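Local coordinates for hypothetical protein (Neisseria meningitidis Z2491, PDB 2F46) that probably acts as a phosphatase, with a fold that provides a structural scaffold for nonclassical, eukaryotic-like phosphatases, at residues P59-I64 and T74-Q79; H23-P28 and A39-K44; I47-D52 and E92-L97. All coordinates share one frame; numbering follows the deposited sequence. Where two conformers were deposited one is given.

How the contacts relate
The three contacts fasten helices and loops to one mixed sheet, whose strand order is 18-21, 24-27, 105-108, 45-48, 75-78. Contact 2 closes first along the chain; contact 1 lies within the longer span that contact 3 brings together. Centres of contacts 1 and 3 lie about 11 Å apart, of 1 and 2 about 14 Å, and of 2 and 3 about 15 Å. Strands 45-48 and 75-78 are neighbours, so contacts 1 and 3 adjoin directly, with Gln79 N close to Cys48 O at 2.7 Å. All three lie within the phosphatase-like family region and join helices 35-41, 61-68 and 88-99 to the sheet of this alpha/beta fold, contact 3 being the buried one.

Contact 1 of 3, residues P59-I64 and T74-Q79; sequences PDFAQI and TGFHHQ
Phe61, in the first turn of helix 61-68, points its ring at strand 75-78, between the side chains of Phe76 and His78. Its CG stands anti to the backbone N (chi1 -175°), which carries the ring away from the helix and onto the strand. Toward His78 the CB does the work: it sits over the centre of one imidazole face, 3.9 Å from the ring centroid, in a CH-pi contact only 13° off the ring normal. The two side chains run past each other in opposite directions, so Phe61 CD2 in turn reaches His78 CB at 3.6 Å. The rings themselves are inclined by 36° with centroids 5.1 Å apart, an oblique aromatic pair. At the far end, Phe61 CZ approaches Phe76 CB at 3.8 Å and lies at the edge of the Phe76 ring, near its plane. The same CZ comes within 3.8 Å of His77 O, while the His77 side chain sets out from the opposite side of the strand.

Strand 45-48 completes the setting, with Ile46 and Cys48 touching the Phe61 ring. This is the return half of a beta-alpha-beta unit, strand 45-48, helix 61-68, strand 75-78. No hydrogen bond links the two segments; polar ties go to the loop after strand 45-48, where His78 NE2 bonds to Arg50 O and Phe61 N to Asp52 OD1. The chemistry is therefore dispersion and CH-pi packing round one buried phenyl ring, while the bond to Arg50 O probably helps to fix the rotation of the imidazole that Phe61 CB covers.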
loop_
_atom_site.group_PDB
_atom_site.type_symbol
_atom_site.label_atom_id
_atom_site.label_comp_id
_atom_site.label_asym_id
_atom_site.label_seq_id
_atom_site.Cartn_x
_atom_site.Cartn_y
_atom_site.Cartn_z
ATOM N N PRO A 59 13.625 -3.228 -7.963
ATOM C CA PRO A 59 13.025 -3.240 -9.278
ATOM C C PRO A 59 12.190 -1.981 -9.540
ATOM O O PRO A 59 11.506 -1.537 -8.627
ATOM C CB PRO A 59 12.100 -4.473 -9.235
ATOM C CG PRO A 59 12.457 -5.222 -8.045
ATOM C CD PRO A 59 13.089 -4.290 -7.095
ATOM N N ASP A 60 12.259 -1.428 -10.747
ATOM C CA ASP A 60 11.447 -0.285 -11.153
ATOM C C ASP A 60 10.000 -0.748 -11.280
ATOM O O ASP A 60 9.743 -1.927 -11.586
ATOM C CB ASP A 60 11.856 0.294 -12.498
ATOM C CG ASP A 60 13.113 1.148 -12.425
ATOM O OD1 ASP A 60 13.632 1.444 -11.325
ATOM O OD2 ASP A 60 13.544 1.564 -13.516
ATOM N N PHE A 61 9.063 0.170 -11.064
ATOM C CA PHE A 61 7.654 -0.209 -11.161
ATOM C C PHE A 61 7.317 -0.786 -12.528
ATOM O O PHE A 61 6.551 -1.752 -12.613
ATOM C CB PHE A 61 6.672 0.921 -10.831
ATOM C CG PHE A 61 5.232 0.468 -10.814
ATOM C CD1 PHE A 61 4.813 -0.495 -9.919
ATOM C CD2 PHE A 61 4.300 0.984 -11.714
ATOM C CE1 PHE A 61 3.470 -0.939 -9.896
ATOM C CE2 PHE A 61 2.971 0.557 -11.691
ATOM C CZ PHE A 61 2.562 -0.411 -10.785
ATOM N N ALA A 62 7.899 -0.252 -13.605
ATOM C CA ALA A 62 7.602 -0.749 -14.940
ATOM C C ALA A 62 7.950 -2.235 -15.066
ATOM O O ALA A 62 7.260 -3.001 -15.777
ATOM C CB ALA A 62 8.366 0.049 -15.950
ATOM N N GLN A 63 8.981 -2.672 -14.390
ATOM C CA GLN A 63 9.402 -4.055 -14.463
ATOM C C GLN A 63 8.520 -4.954 -13.575
ATOM O O GLN A 63 8.212 -6.088 -13.919
ATOM C CB GLN A 63 10.880 -4.200 -14.068
ATOM C CG GLN A 63 11.438 -5.643 -14.159
ATOM C CD GLN A 63 11.167 -6.250 -15.521
ATOM O OE1 GLN A 63 11.338 -5.590 -16.542
ATOM N NE2 GLN A 63 10.705 -7.499 -15.545
ATOM N N ILE A 64 8.099 -4.446 -12.424
ATOM C CA ILE A 64 7.113 -5.135 -11.606
ATOM C C ILE A 64 5.839 -5.329 -12.417
ATOM O O ILE A 64 5.262 -6.436 -12.400
ATOM C CB ILE A 64 6.848 -4.353 -10.284
ATOM C CG1 ILE A 64 8.074 -4.382 -9.366
ATOM C CG2 ILE A 64 5.633 -4.900 -9.529
ATOM C CD1 ILE A 64 8.505 -5.755 -8.917
ATOM N N THR A 74 -4.618 -6.712 -13.504
ATOM C CA THR A 74 -5.123 -5.959 -14.658
ATOM C C THR A 74 -4.990 -4.453 -14.519
ATOM O O THR A 74 -4.973 -3.749 -15.523
ATOM C CB THR A 74 -6.590 -6.273 -14.969
ATOM O OG1 THR A 74 -7.430 -5.987 -13.825
ATOM C CG2 THR A 74 -6.732 -7.716 -15.371
ATOM N N GLY A 75 -4.873 -3.947 -13.304
ATOM C CA GLY A 75 -4.694 -2.535 -13.076
ATOM C C GLY A 75 -3.417 -2.276 -12.341
ATOM O O GLY A 75 -3.085 -2.979 -11.416
ATOM N N PHE A 76 -2.710 -1.219 -12.741
ATOM C CA PHE A 76 -1.411 -0.849 -12.169
ATOM C C PHE A 76 -1.332 0.651 -12.010
ATOM O O PHE A 76 -1.584 1.388 -12.967
ATOM C CB PHE A 76 -0.288 -1.275 -13.102
ATOM C CG PHE A 76 -0.140 -2.768 -13.243
ATOM C CD1 PHE A 76 -0.837 -3.461 -14.232
ATOM C CD2 PHE A 76 0.702 -3.468 -12.418
ATOM C CE1 PHE A 76 -0.698 -4.863 -14.338
ATOM C CE2 PHE A 76 0.825 -4.844 -12.536
ATOM C CZ PHE A 76 0.135 -5.502 -13.505
ATOM N N HIS A 77 -0.948 1.102 -10.827
ATOM C CA HIS A 77 -0.840 2.527 -10.552
ATOM C C HIS A 77 0.446 2.791 -9.825
ATOM O O HIS A 77 0.692 2.222 -8.775
ATOM C CB HIS A 77 -2.017 3.024 -9.705
ATOM C CG HIS A 77 -3.339 2.741 -10.310
ATOM N ND1 HIS A 77 -3.809 3.403 -11.419
ATOM C CD2 HIS A 77 -4.270 1.805 -10.011
ATOM C CE1 HIS A 77 -4.996 2.930 -11.742
ATOM N NE2 HIS A 77 -5.302 1.950 -10.913
ATOM N N HIS A 78 1.255 3.719 -10.331
ATOM C CA HIS A 78 2.431 4.209 -9.647
ATOM C C HIS A 78 2.142 5.541 -8.958
ATOM O O HIS A 78 1.909 6.581 -9.610
ATOM C CB HIS A 78 3.605 4.366 -10.611
ATOM C CG HIS A 78 4.930 4.428 -9.939
ATOM N ND1 HIS A 78 6.112 4.650 -10.635
ATOM C CD2 HIS A 78 5.285 4.313 -8.645
ATOM C CE1 HIS A 78 7.119 4.669 -9.788
ATOM N NE2 HIS A 78 6.644 4.454 -8.570
ATOM N N GLN A 79 2.056 5.479 -7.621
ATOM C CA GLN A 79 1.666 6.616 -6.818
ATOM C C GLN A 79 2.776 6.829 -5.808
ATOM O O GLN A 79 2.620 6.617 -4.597
ATOM C CB GLN A 79 0.301 6.398 -6.151
ATOM C CG GLN A 79 -0.132 7.676 -5.396
ATOM C CD GLN A 79 -1.064 7.503 -4.215
ATOM O OE1 GLN A 79 -1.503 6.378 -3.876
ATOM N NE2 GLN A 79 -1.358 8.627 -3.555
#

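Contact 2 of 3, residues H23-P28 and A39-K44; sequences HLYISP and AQLGIK
Leu41, in the last turn of helix 35-41, points its side chain at Tyr25 on strand 24-27 and meets the phenol with both methyl groups. CD1 lies over one face of the ring, 4.1 Å above its plane and displaced toward the rim. CD2 reaches the outer end, 3.6 Å from Tyr25 OH and 3.9 Å from Tyr25 CE2. The backbone of the same leucine adds a polar link: a water donates to Leu41 O at 2.7 Å and is hydrogen-bonded to Tyr25 OH at 2.8 Å, so the phenol is held at its hydroxyl as well as along its ring. Gly42 follows with positive phi (69°) and closes the helix in a Schellman motif, its N bonded to Ala39 O. That turn redirects the chain and brings Ile43 up beside the tyrosine. A chi1 of -59° sends the CG1 branch of Ile43 toward the phenol, where CD1 packs obliquely on the ring 3.8 Å from Tyr25 CD1. Lys44 then leads into strand 45-48, with its O bonded to Thr74 OG1.

Between the two segments the chain runs from strand 24-27 into helix 35-41. Tyr25 and Ile43 both touch Leu106 of the central strand 105-108; Tyr25 also packs on Lys19 of strand 18-21. Leu41 also packs on Ile17, in the loop before strand 18-21; the helix end meets the sheet through Tyr25.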
loop_
_atom_site.group_PDB
_atom_site.type_symbol
_atom_site.label_atom_id
_atom_site.label_comp_id
_atom_site.label_asym_id
_atom_site.label_seq_id
_atom_site.Cartn_x
_atom_site.Cartn_y
_atom_site.Cartn_z
ATOM N N HIS A 23 -10.732 -4.978 0.893
ATOM C CA HIS A 23 -10.293 -5.182 -0.485
ATOM C C HIS A 23 -8.827 -4.830 -0.700
ATOM O O HIS A 23 -8.399 -4.668 -1.836
ATOM C CB HIS A 23 -11.139 -4.329 -1.414
ATOM C CG HIS A 23 -12.590 -4.700 -1.398
ATOM N ND1 HIS A 23 -13.012 -5.992 -1.620
ATOM C CD2 HIS A 23 -13.705 -3.963 -1.194
ATOM C CE1 HIS A 23 -14.328 -6.040 -1.543
ATOM N NE2 HIS A 23 -14.774 -4.822 -1.292
ATOM N N LEU A 24 -8.060 -4.759 0.379
ATOM C CA LEU A 24 -6.710 -4.188 0.336
ATOM C C LEU A 24 -5.666 -5.035 1.087
ATOM O O LEU A 24 -5.785 -5.223 2.308
ATOM C CB LEU A 24 -6.745 -2.808 0.940
ATOM C CG LEU A 24 -5.396 -2.061 0.970
ATOM C CD1 LEU A 24 -4.861 -1.834 -0.451
ATOM C CD2 LEU A 24 -5.481 -0.734 1.706
ATOM N N TYR A 25 -4.698 -5.548 0.367
ATOM C CA TYR A 25 -3.466 -6.158 0.917
ATOM C C TYR A 25 -2.336 -5.140 0.821
ATOM O O TYR A 25 -2.331 -4.271 -0.082
ATOM C CB TYR A 25 -3.055 -7.344 0.094
ATOM C CG TYR A 25 -3.984 -8.536 0.154
ATOM C CD1 TYR A 25 -5.132 -8.577 -0.597
ATOM C CD2 TYR A 25 -3.712 -9.601 0.997
ATOM C CE1 TYR A 25 -5.995 -9.668 -0.536
ATOM C CE2 TYR A 25 -4.568 -10.703 1.063
ATOM C CZ TYR A 25 -5.700 -10.716 0.293
ATOM O OH TYR A 25 -6.564 -11.793 0.320
ATOM N N ILE A 26 -1.402 -5.212 1.765
ATOM C CA ILE A 26 -0.166 -4.421 1.673
ATOM C C ILE A 26 1.048 -5.369 1.712
ATOM O O ILE A 26 0.942 -6.552 2.057
ATOM C CB ILE A 26 -0.065 -3.378 2.761
ATOM C CG1 ILE A 26 0.024 -4.004 4.167
ATOM C CG2 ILE A 26 -1.187 -2.376 2.620
ATOM C CD1 ILE A 26 0.271 -3.042 5.250
ATOM N N SER A 27 2.184 -4.869 1.296
ATOM C CA SER A 27 3.410 -5.663 1.272
ATOM C C SER A 27 4.629 -4.764 1.254
ATOM O O SER A 27 4.557 -3.599 0.787
ATOM C CB SER A 27 3.425 -6.511 0.015
ATOM O OG SER A 27 4.633 -7.204 -0.222
ATOM N N PRO A 28 5.789 -5.290 1.686
ATOM C CA PRO A 28 7.059 -4.727 1.371
ATOM C C PRO A 28 7.393 -4.888 -0.099
ATOM O O PRO A 28 6.600 -5.442 -0.906
ATOM C CB PRO A 28 8.044 -5.533 2.233
ATOM C CG PRO A 28 7.349 -6.717 2.593
ATOM C CD PRO A 28 5.907 -6.506 2.499
ATOM N N ALA A 39 -0.822 -14.313 -7.792
ATOM C CA ALA A 39 -1.803 -15.019 -8.637
ATOM C C ALA A 39 -2.767 -15.825 -7.771
ATOM O O ALA A 39 -3.987 -15.836 -8.009
ATOM C CB ALA A 39 -1.107 -15.898 -9.608
ATOM N N GLN A 40 -2.226 -16.461 -6.739
ATOM C CA GLN A 40 -3.037 -17.272 -5.813
ATOM C C GLN A 40 -4.063 -16.466 -5.047
ATOM O O GLN A 40 -5.160 -16.935 -4.773
ATOM C CB GLN A 40 -2.139 -18.031 -4.833
ATOM C CG GLN A 40 -2.889 -18.786 -3.723
ATOM C CD GLN A 40 -2.977 -18.015 -2.388
ATOM O OE1 GLN A 40 -1.984 -17.442 -1.915
ATOM N NE2 GLN A 40 -4.163 -18.034 -1.763
ATOM N N LEU A 41 -3.696 -15.239 -4.662
ATOM C CA LEU A 41 -4.596 -14.351 -3.992
ATOM C C LEU A 41 -5.580 -13.679 -4.954
ATOM O O LEU A 41 -6.525 -13.072 -4.491
ATOM C CB LEU A 41 -3.800 -13.244 -3.298
ATOM C CG LEU A 41 -3.021 -13.634 -2.056
ATOM C CD1 LEU A 41 -2.070 -12.488 -1.650
ATOM C CD2 LEU A 41 -3.966 -13.981 -0.937
ATOM N N GLY A 42 -5.322 -13.787 -6.253
ATOM C CA GLY A 42 -6.211 -13.229 -7.258
ATOM C C GLY A 42 -6.218 -11.700 -7.268
ATOM O O GLY A 42 -7.217 -11.061 -7.574
ATOM N N ILE A 43 -5.060 -11.127 -6.934
ATOM C CA ILE A 43 -4.884 -9.678 -6.979
ATOM C C ILE A 43 -5.240 -9.151 -8.367
ATOM O O ILE A 43 -4.751 -9.667 -9.343
ATOM C CB ILE A 43 -3.426 -9.278 -6.603
ATOM C CG1 ILE A 43 -3.028 -9.756 -5.197
ATOM C CG2 ILE A 43 -3.233 -7.754 -6.751
ATOM C CD1 ILE A 43 -3.885 -9.361 -4.118
ATOM N N LYS A 44 -6.070 -8.130 -8.419
ATOM C CA LYS A 44 -6.429 -7.530 -9.705
ATOM C C LYS A 44 -5.828 -6.149 -9.919
ATOM O O LYS A 44 -5.770 -5.699 -11.055
ATOM C CB LYS A 44 -7.941 -7.476 -9.819
ATOM C CG LYS A 44 -8.589 -8.865 -9.973
ATOM C CD LYS A 44 -8.140 -9.519 -11.262
ATOM C CE LYS A 44 -8.828 -10.806 -11.575
ATOM N NZ LYS A 44 -8.079 -11.380 -12.754
HETATM O O HOH W 1 -7.567 -12.945 -2.034
#

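Contact 3 of 3, residues I47-D52 and E92-L97; sequences ICNRPD and ETFRQL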
loop_
_atom_site.group_PDB
_atom_site.type_symbol
_atom_site.label_atom_id
_atom_site.label_comp_id
_atom_site.label_asym_id
_atom_site.label_seq_id
_atom_site.Cartn_x
_atom_site.Cartn_y
_atom_site.Cartn_z
ATOM N N ILE A 47 -0.912 -1.130 -6.620
ATOM C CA ILE A 47 -0.527 0.256 -6.364
ATOM C C ILE A 47 0.890 0.252 -5.760
ATOM O O ILE A 47 1.157 -0.420 -4.746
ATOM C CB ILE A 47 -1.444 0.997 -5.385
ATOM C CG1 ILE A 47 -2.877 1.021 -5.933
ATOM C CG2 ILE A 47 -0.973 2.430 -5.203
ATOM C CD1 ILE A 47 -3.948 1.525 -4.975
ATOM N N CYS A 48 1.822 0.955 -6.389
ATOM C CA CYS A 48 3.147 1.145 -5.887
ATOM C C CYS A 48 3.303 2.510 -5.333
ATOM O O CYS A 48 3.121 3.503 -6.070
ATOM C CB CYS A 48 4.170 0.962 -6.979
ATOM S SG CYS A 48 5.849 1.345 -6.545
ATOM N N ASN A 49 3.625 2.562 -4.045
ATOM C CA ASN A 49 3.775 3.853 -3.353
ATOM C C ASN A 49 5.206 4.305 -3.118
ATOM O O ASN A 49 5.470 5.148 -2.281
ATOM C CB ASN A 49 2.968 3.891 -2.028
ATOM C CG ASN A 49 1.470 3.820 -2.231
ATOM O OD1 ASN A 49 0.787 2.938 -1.677
ATOM N ND2 ASN A 49 0.904 4.791 -2.977
ATOM N N ARG A 50 6.120 3.672 -3.868
ATOM C CA ARG A 50 7.560 3.852 -3.728
ATOM C C ARG A 50 8.109 4.522 -4.967
ATOM O O ARG A 50 7.931 3.995 -6.063
ATOM C CB ARG A 50 8.276 2.496 -3.544
ATOM C CG ARG A 50 9.673 2.648 -3.036
ATOM C CD ARG A 50 10.318 1.304 -2.855
ATOM N NE ARG A 50 11.562 1.496 -2.173
ATOM C CZ ARG A 50 12.425 0.540 -1.887
ATOM N NH1 ARG A 50 12.216 -0.707 -2.267
ATOM N NH2 ARG A 50 13.512 0.854 -1.213
ATOM N N PRO A 51 8.818 5.652 -4.803
ATOM C CA PRO A 51 9.587 6.151 -5.960
ATOM C C PRO A 51 10.581 5.099 -6.454
ATOM O O PRO A 51 11.155 4.376 -5.666
ATOM C CB PRO A 51 10.339 7.353 -5.378
ATOM C CG PRO A 51 9.568 7.729 -4.124
ATOM C CD PRO A 51 9.080 6.430 -3.582
ATOM N N ASP A 52 10.817 5.068 -7.767
ATOM C CA ASP A 52 11.866 4.213 -8.315
ATOM C C ASP A 52 13.222 4.731 -7.811
ATOM O O ASP A 52 13.359 5.938 -7.556
ATOM C CB ASP A 52 11.868 4.239 -9.846
ATOM C CG ASP A 52 10.698 3.497 -10.493
ATOM O OD1 ASP A 52 10.105 2.602 -9.857
ATOM O OD2 ASP A 52 10.388 3.820 -11.674
ATOM N N GLU A 92 -6.175 11.249 -0.463
ATOM C CA GLU A 92 -7.407 11.099 -1.244
ATOM C C GLU A 92 -7.132 10.459 -2.621
ATOM O O GLU A 92 -7.977 9.727 -3.108
ATOM C CB GLU A 92 -8.153 12.426 -1.330
ATOM C CG GLU A 92 -8.616 12.920 0.010
ATOM C CD GLU A 92 -9.560 11.972 0.681
ATOM O OE1 GLU A 92 -10.586 11.657 0.082
ATOM O OE2 GLU A 92 -9.290 11.520 1.791
ATOM N N THR A 93 -5.964 10.671 -3.223
ATOM C CA THR A 93 -5.630 9.923 -4.446
ATOM C C THR A 93 -5.590 8.398 -4.194
ATOM O O THR A 93 -6.143 7.622 -4.965
ATOM C CB THR A 93 -4.334 10.388 -5.053
ATOM O OG1 THR A 93 -4.506 11.705 -5.632
ATOM C CG2 THR A 93 -3.835 9.452 -6.141
ATOM N N PHE A 94 -5.037 7.980 -3.057
ATOM C CA PHE A 94 -5.026 6.540 -2.736
ATOM C C PHE A 94 -6.445 6.026 -2.554
ATOM O O PHE A 94 -6.827 4.994 -3.070
ATOM C CB PHE A 94 -4.176 6.370 -1.476
ATOM C CG PHE A 94 -3.868 4.928 -1.098
ATOM C CD1 PHE A 94 -2.919 4.198 -1.770
ATOM C CD2 PHE A 94 -4.525 4.362 -0.003
ATOM C CE1 PHE A 94 -2.623 2.899 -1.364
ATOM C CE2 PHE A 94 -4.221 3.063 0.395
ATOM C CZ PHE A 94 -3.292 2.343 -0.302
ATOM N N ARG A 95 -7.251 6.786 -1.800
ATOM C CA ARG A 95 -8.648 6.429 -1.593
ATOM C C ARG A 95 -9.400 6.246 -2.914
ATOM O O ARG A 95 -10.132 5.286 -3.080
ATOM C CB ARG A 95 -9.320 7.522 -0.772
ATOM C CG ARG A 95 -10.769 7.316 -0.546
ATOM C CD ARG A 95 -11.369 8.631 -0.251
ATOM N NE ARG A 95 -12.694 8.473 0.301
ATOM C CZ ARG A 95 -13.436 9.488 0.737
ATOM N NH1 ARG A 95 -12.968 10.732 0.711
ATOM N NH2 ARG A 95 -14.646 9.249 1.222
ATOM N N GLN A 96 -9.194 7.173 -3.834
ATOM C CA GLN A 96 -9.845 7.131 -5.140
ATOM C C GLN A 96 -9.366 5.972 -5.983
ATOM O O GLN A 96 -10.187 5.295 -6.634
ATOM C CB GLN A 96 -9.622 8.430 -5.912
ATOM C CG GLN A 96 -10.365 9.621 -5.325
ATOM C CD GLN A 96 -10.313 10.883 -6.219
ATOM O OE1 GLN A 96 -10.369 10.779 -7.459
ATOM N NE2 GLN A 96 -10.247 12.070 -5.594
ATOM N N LEU A 97 -8.056 5.719 -5.994
ATOM C CA LEU A 97 -7.537 4.597 -6.770
ATOM C C LEU A 97 -8.155 3.307 -6.292
ATOM O O LEU A 97 -8.609 2.507 -7.117
ATOM C CB LEU A 97 -6.017 4.510 -6.664
ATOM C CG LEU A 97 -5.224 5.581 -7.383
ATOM C CD1 LEU A 97 -3.742 5.477 -6.977
ATOM C CD2 LEU A 97 -5.405 5.504 -8.887
#
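Strand 45-48 of the parallel part of the sheet is covered here by helix 88-99, helix-on-sheet packing of the alpha/beta phosphatase-like fold, in which the touching residues are Ile47 of the strand, Asn49 just after it, and Phe94 and Leu97 of the helix. Ile47 extends to its CD1, which fits between two helix side chains one turn apart: 4.0 Å from Leu97 CB and 4.1 Å from Phe94 CE1. Phe94 swings its ring toward the strand because CG is anti to its backbone N (chi1 -171°). Its CE1 consequently meets both Ile47 and, two residues further along, Asn49. Against Asn49 the approach is close: OD1 stands 3.4 Å from Phe94 CE1, the side chains crossing at about a right angle with amide and ring planes 52° apart. Asn49 OD1 is buried by this contact and has no hydrogen-bond partner in the model; its nearest neighbour across the two segments is that aromatic CH. The other end of the amide is satisfied, Asn49 ND2 donating to Gln79 O just beyond strand 75-78, which probably settles the amide's rotation and leaves OD1 beside Phe94 CE1.

Around this core, Phe94 and Asn49 both touch Leu118 of helix 113-125 and Ala107 of strand 105-108. Leu97 packs on His77 of the edge strand 75-78. Helix 88-99 thus bears on strands 45-48, 75-78 and 105-108, with helix 113-125 beside it.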